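PDB 3L76: aspartokinase from Synechocystis, which binds lysine and threonine in its ACT domains and probably phosphorylates the beta-carboxyl group of L-aspartate with ATP, opening the route to both amino acids. Local coordinates for residues M375-E387 against C398-L412. Numbering follows the deposited sequence. Where two conformers were deposited one is given.
Sequences MFKTLADVGVNIE and CVIDQRDADRAIAAL. With THR (threonine), chain D.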
# COMPACT_ATOMS: atom_id res chain seq x y z
N MET A 375 30.67 21.28 -11.58
CA MET A 375 31.73 21.20 -12.59
C MET A 375 32.71 22.36 -12.45
O MET A 375 33.92 22.15 -12.31
CB MET A 375 31.15 21.19 -13.99
CG MET A 375 32.20 20.97 -15.05
SD MET A 375 31.53 21.18 -16.71
CE MET A 375 32.94 20.61 -17.65
N PHE A 376 32.18 23.58 -12.47
CA PHE A 376 33.00 24.80 -12.35
C PHE A 376 33.83 24.85 -11.07
O PHE A 376 34.99 25.25 -11.09
CB PHE A 376 32.13 26.06 -12.47
CG PHE A 376 31.25 26.08 -13.71
CD1 PHE A 376 31.57 25.31 -14.84
CD2 PHE A 376 30.10 26.85 -13.75
CE1 PHE A 376 30.76 25.33 -15.98
CE2 PHE A 376 29.27 26.88 -14.88
CZ PHE A 376 29.60 26.12 -16.00
N LYS A 377 33.24 24.44 -9.95
CA LYS A 377 33.96 24.40 -8.68
C LYS A 377 35.12 23.40 -8.72
O LYS A 377 36.23 23.71 -8.29
CB LYS A 377 33.02 24.06 -7.52
CG LYS A 377 33.72 23.89 -6.17
CD LYS A 377 32.84 23.11 -5.17
CE LYS A 377 33.61 22.72 -3.90
NZ LYS A 377 34.10 23.91 -3.14
N THR A 378 34.86 22.21 -9.25
CA THR A 378 35.88 21.18 -9.37
C THR A 378 37.10 21.68 -10.13
O THR A 378 38.22 21.48 -9.69
CB THR A 378 35.34 19.93 -10.06
OG1 THR A 378 34.17 19.49 -9.37
CG2 THR A 378 36.36 18.82 -10.02
N LEU A 379 36.87 22.31 -11.28
CA LEU A 379 37.95 22.91 -12.06
C LEU A 379 38.63 24.05 -11.31
O LEU A 379 39.86 24.14 -11.26
CB LEU A 379 37.43 23.40 -13.42
CG LEU A 379 36.85 22.29 -14.30
CD1 LEU A 379 36.35 22.83 -15.59
CD2 LEU A 379 37.87 21.21 -14.55
N ALA A 380 37.83 24.92 -10.72
CA ALA A 380 38.39 26.02 -9.93
C ALA A 380 39.25 25.51 -8.79
O ALA A 380 40.32 26.05 -8.52
CB ALA A 380 37.30 26.92 -9.40
N ASP A 381 38.79 24.46 -8.11
CA ASP A 381 39.52 23.96 -6.94
C ASP A 381 40.85 23.39 -7.36
O ASP A 381 41.78 23.32 -6.57
CB ASP A 381 38.71 22.92 -6.18
CG ASP A 381 37.55 23.52 -5.42
OD1 ASP A 381 37.64 24.71 -5.05
OD2 ASP A 381 36.56 22.81 -5.20
N VAL A 382 40.96 22.99 -8.63
CA VAL A 382 42.21 22.42 -9.10
C VAL A 382 43.01 23.44 -9.95
O VAL A 382 43.99 23.11 -10.62
CB VAL A 382 41.97 21.03 -9.77
CG1 VAL A 382 41.68 21.16 -11.25
CG2 VAL A 382 43.14 20.10 -9.53
N GLY A 383 42.58 24.70 -9.87
CA GLY A 383 43.28 25.80 -10.48
C GLY A 383 43.13 26.00 -11.98
O GLY A 383 43.88 26.76 -12.57
N VAL A 384 42.18 25.34 -12.64
CA VAL A 384 42.08 25.52 -14.08
C VAL A 384 41.01 26.54 -14.48
O VAL A 384 39.87 26.46 -14.03
CB VAL A 384 41.97 24.18 -14.89
CG1 VAL A 384 42.29 22.98 -14.02
CG2 VAL A 384 40.64 24.03 -15.57
N ASN A 385 41.42 27.50 -15.31
CA ASN A 385 40.56 28.57 -15.76
C ASN A 385 39.67 28.11 -16.91
O ASN A 385 40.13 27.43 -17.82
CB ASN A 385 41.39 29.78 -16.21
CG ASN A 385 40.52 30.95 -16.65
OD1 ASN A 385 39.88 31.60 -15.83
ND2 ASN A 385 40.48 31.20 -17.96
N ILE A 386 38.40 28.50 -16.87
CA ILE A 386 37.46 28.18 -17.94
C ILE A 386 37.42 29.32 -18.96
O ILE A 386 37.10 30.45 -18.63
CB ILE A 386 36.04 27.97 -17.37
CG1 ILE A 386 36.07 26.95 -16.23
CG2 ILE A 386 35.07 27.58 -18.50
CD1 ILE A 386 34.79 26.84 -15.46
N GLU A 387 37.72 29.00 -20.21
CA GLU A 387 37.80 29.99 -21.27
C GLU A 387 36.46 30.16 -21.96
O GLU A 387 35.94 31.25 -22.04
CB GLU A 387 38.89 29.61 -22.28
CG GLU A 387 40.27 29.55 -21.67
CD GLU A 387 41.38 29.34 -22.68
OE1 GLU A 387 41.12 29.48 -23.90
OE2 GLU A 387 42.51 29.04 -22.25
N CYS A 398 33.27 22.74 -21.77
CA CYS A 398 34.17 23.82 -21.41
C CYS A 398 35.42 23.77 -22.28
O CYS A 398 35.91 22.69 -22.62
CB CYS A 398 34.59 23.71 -19.94
SG CYS A 398 33.34 24.18 -18.75
N VAL A 399 35.92 24.93 -22.67
CA VAL A 399 37.18 24.95 -23.39
C VAL A 399 38.23 25.40 -22.41
O VAL A 399 38.00 26.34 -21.65
CB VAL A 399 37.14 25.86 -24.63
CG1 VAL A 399 38.48 25.87 -25.32
CG2 VAL A 399 36.06 25.38 -25.58
N ILE A 400 39.35 24.69 -22.38
CA ILE A 400 40.42 25.00 -21.43
C ILE A 400 41.81 24.96 -22.08
O ILE A 400 41.99 24.41 -23.17
CB ILE A 400 40.45 24.02 -20.23
CG1 ILE A 400 40.57 22.58 -20.71
CG2 ILE A 400 39.20 24.17 -19.35
CD1 ILE A 400 41.12 21.66 -19.65
N ASP A 401 42.78 25.54 -21.41
CA ASP A 401 44.15 25.39 -21.86
C ASP A 401 44.51 23.90 -21.87
O ASP A 401 44.40 23.21 -20.85
CB ASP A 401 45.11 26.13 -20.93
CG ASP A 401 46.49 26.33 -21.55
OD1 ASP A 401 47.12 25.35 -22.00
OD2 ASP A 401 46.97 27.49 -21.56
N GLN A 402 44.97 23.43 -23.03
CA GLN A 402 45.39 22.04 -23.20
C GLN A 402 46.29 21.56 -22.06
O GLN A 402 46.22 20.40 -21.66
CB GLN A 402 46.12 21.86 -24.53
CG GLN A 402 46.95 20.58 -24.61
CD GLN A 402 46.14 19.34 -24.32
OE1 GLN A 402 44.92 19.32 -24.49
NE2 GLN A 402 46.81 18.28 -23.87
N ARG A 403 47.13 22.44 -21.54
CA ARG A 403 48.03 22.03 -20.46
C ARG A 403 47.31 21.67 -19.15
O ARG A 403 47.88 21.02 -18.29
CB ARG A 403 49.08 23.11 -20.20
CG ARG A 403 50.15 23.20 -21.26
CD ARG A 403 50.98 24.45 -21.06
NE ARG A 403 50.15 25.63 -21.14
CZ ARG A 403 50.62 26.87 -21.09
NH1 ARG A 403 51.93 27.07 -20.97
NH2 ARG A 403 49.79 27.89 -21.16
N ASP A 404 46.06 22.11 -19.01
CA ASP A 404 45.31 21.93 -17.77
C ASP A 404 44.51 20.62 -17.84
O ASP A 404 43.92 20.19 -16.85
CB ASP A 404 44.35 23.12 -17.53
CG ASP A 404 45.06 24.38 -17.07
OD1 ASP A 404 46.17 24.28 -16.49
OD2 ASP A 404 44.49 25.47 -17.28
N ALA A 405 44.48 20.00 -19.01
CA ALA A 405 43.61 18.86 -19.29
C ALA A 405 43.76 17.67 -18.33
O ALA A 405 42.77 17.11 -17.88
CB ALA A 405 43.80 18.39 -20.74
N ASP A 406 44.99 17.27 -18.04
CA ASP A 406 45.21 16.12 -17.14
C ASP A 406 44.59 16.34 -15.78
O ASP A 406 43.89 15.46 -15.29
CB ASP A 406 46.70 15.81 -16.93
CG ASP A 406 47.19 14.66 -17.76
OD1 ASP A 406 48.41 14.61 -18.02
OD2 ASP A 406 46.37 13.81 -18.17
N ARG A 407 44.87 17.48 -15.16
CA ARG A 407 44.39 17.72 -13.81
C ARG A 407 42.90 17.99 -13.80
O ARG A 407 42.21 17.68 -12.83
CB ARG A 407 45.22 18.79 -13.06
CG ARG A 407 45.16 20.21 -13.61
CD ARG A 407 46.40 21.05 -13.19
NE ARG A 407 47.05 20.57 -11.97
CZ ARG A 407 46.94 21.16 -10.77
NH1 ARG A 407 46.22 22.26 -10.62
NH2 ARG A 407 47.55 20.63 -9.72
N ALA A 408 42.40 18.51 -14.91
CA ALA A 408 40.98 18.83 -15.04
C ALA A 408 40.13 17.56 -15.14
O ALA A 408 39.09 17.43 -14.49
CB ALA A 408 40.74 19.75 -16.24
N ILE A 409 40.58 16.62 -15.98
CA ILE A 409 39.89 15.34 -16.20
C ILE A 409 39.90 14.48 -14.96
O ILE A 409 38.92 13.82 -14.62
CB ILE A 409 40.59 14.51 -17.27
CG1 ILE A 409 40.36 15.12 -18.66
CG2 ILE A 409 40.09 13.03 -17.23
CD1 ILE A 409 41.34 14.59 -19.69
N ALA A 410 41.05 14.45 -14.30
CA ALA A 410 41.18 13.64 -13.10
C ALA A 410 40.23 14.17 -12.06
O ALA A 410 39.56 13.40 -11.37
CB ALA A 410 42.60 13.67 -12.57
N ALA A 411 40.18 15.50 -11.94
CA ALA A 411 39.35 16.15 -10.93
C ALA A 411 37.87 15.91 -11.18
O ALA A 411 37.13 15.70 -10.23
CB ALA A 411 39.62 17.63 -10.86
N LEU A 412 37.45 15.94 -12.44
CA LEU A 412 36.05 15.73 -12.77
C LEU A 412 35.68 14.27 -12.60
O LEU A 412 34.61 13.93 -12.11
CB LEU A 412 35.77 16.20 -14.20
CG LEU A 412 35.81 17.71 -14.41
CD1 LEU A 412 35.69 18.03 -15.88
CD2 LEU A 412 34.70 18.38 -13.62
N THR D . 37.31 32.26 -16.32
CA THR D . 36.28 32.29 -15.28
C THR D . 36.33 31.01 -14.47
O THR D . 37.05 30.06 -14.83
CB THR D . 34.87 32.45 -15.86
OG1 THR D . 34.58 31.33 -16.72
CG2 THR D . 34.74 33.77 -16.63
OXT THR D . 35.66 30.92 -13.43
O HOH W 1 44.37 27.60 -15.72
O HOH W 2 42.71 26.51 -18.75
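Leu379 and Ala408 meet where two ACT-domain helices pack; the axes of 375-381 and 405-412 come within 9.1 Å, their N-to-C directions 132° apart. Leu379 CD2 lies 3.6 Å from Ala408 CB and reaches Leu412 CG. Leu412 CD2 touches Met375 CG and Thr378 CB. The Met375 chain is extended, CG anti to the backbone N (chi1 -174°), carrying CE to Cys398 SG at 3.8 Å. Ile386 CG2 and the Phe376 ring also border this sulfur, the ring obliquely. Val382 CG1 packs on Ala411 CB, and Val384 CG2 on Ile400 CG2.

One direct hydrogen bond joins the segments, Glu387 N to Val399 O at 3.0 Å (N-H...O 156°). One water links Asn385 N to Asp404 OD2, another Asn385 O to the same OD2 and Asp401 N. Gly383 closes helix 371-381 in a Schellman motif. The chain then enters the threonine site, between this ACT domain and that at 446-516. Asn385 OD1 accepts from the ligand N at 2.7 Å, and Ile386 N donates to its O. Asp454 OD1 bonds both this threonine and Asn385 ND2; Gln478 also holds the ligand.

Both helices pack on strands: Leu379 on Ile358 of strand 348-361, which pairs with strand 395-401, and Leu412 on Val264 of strand 263-267.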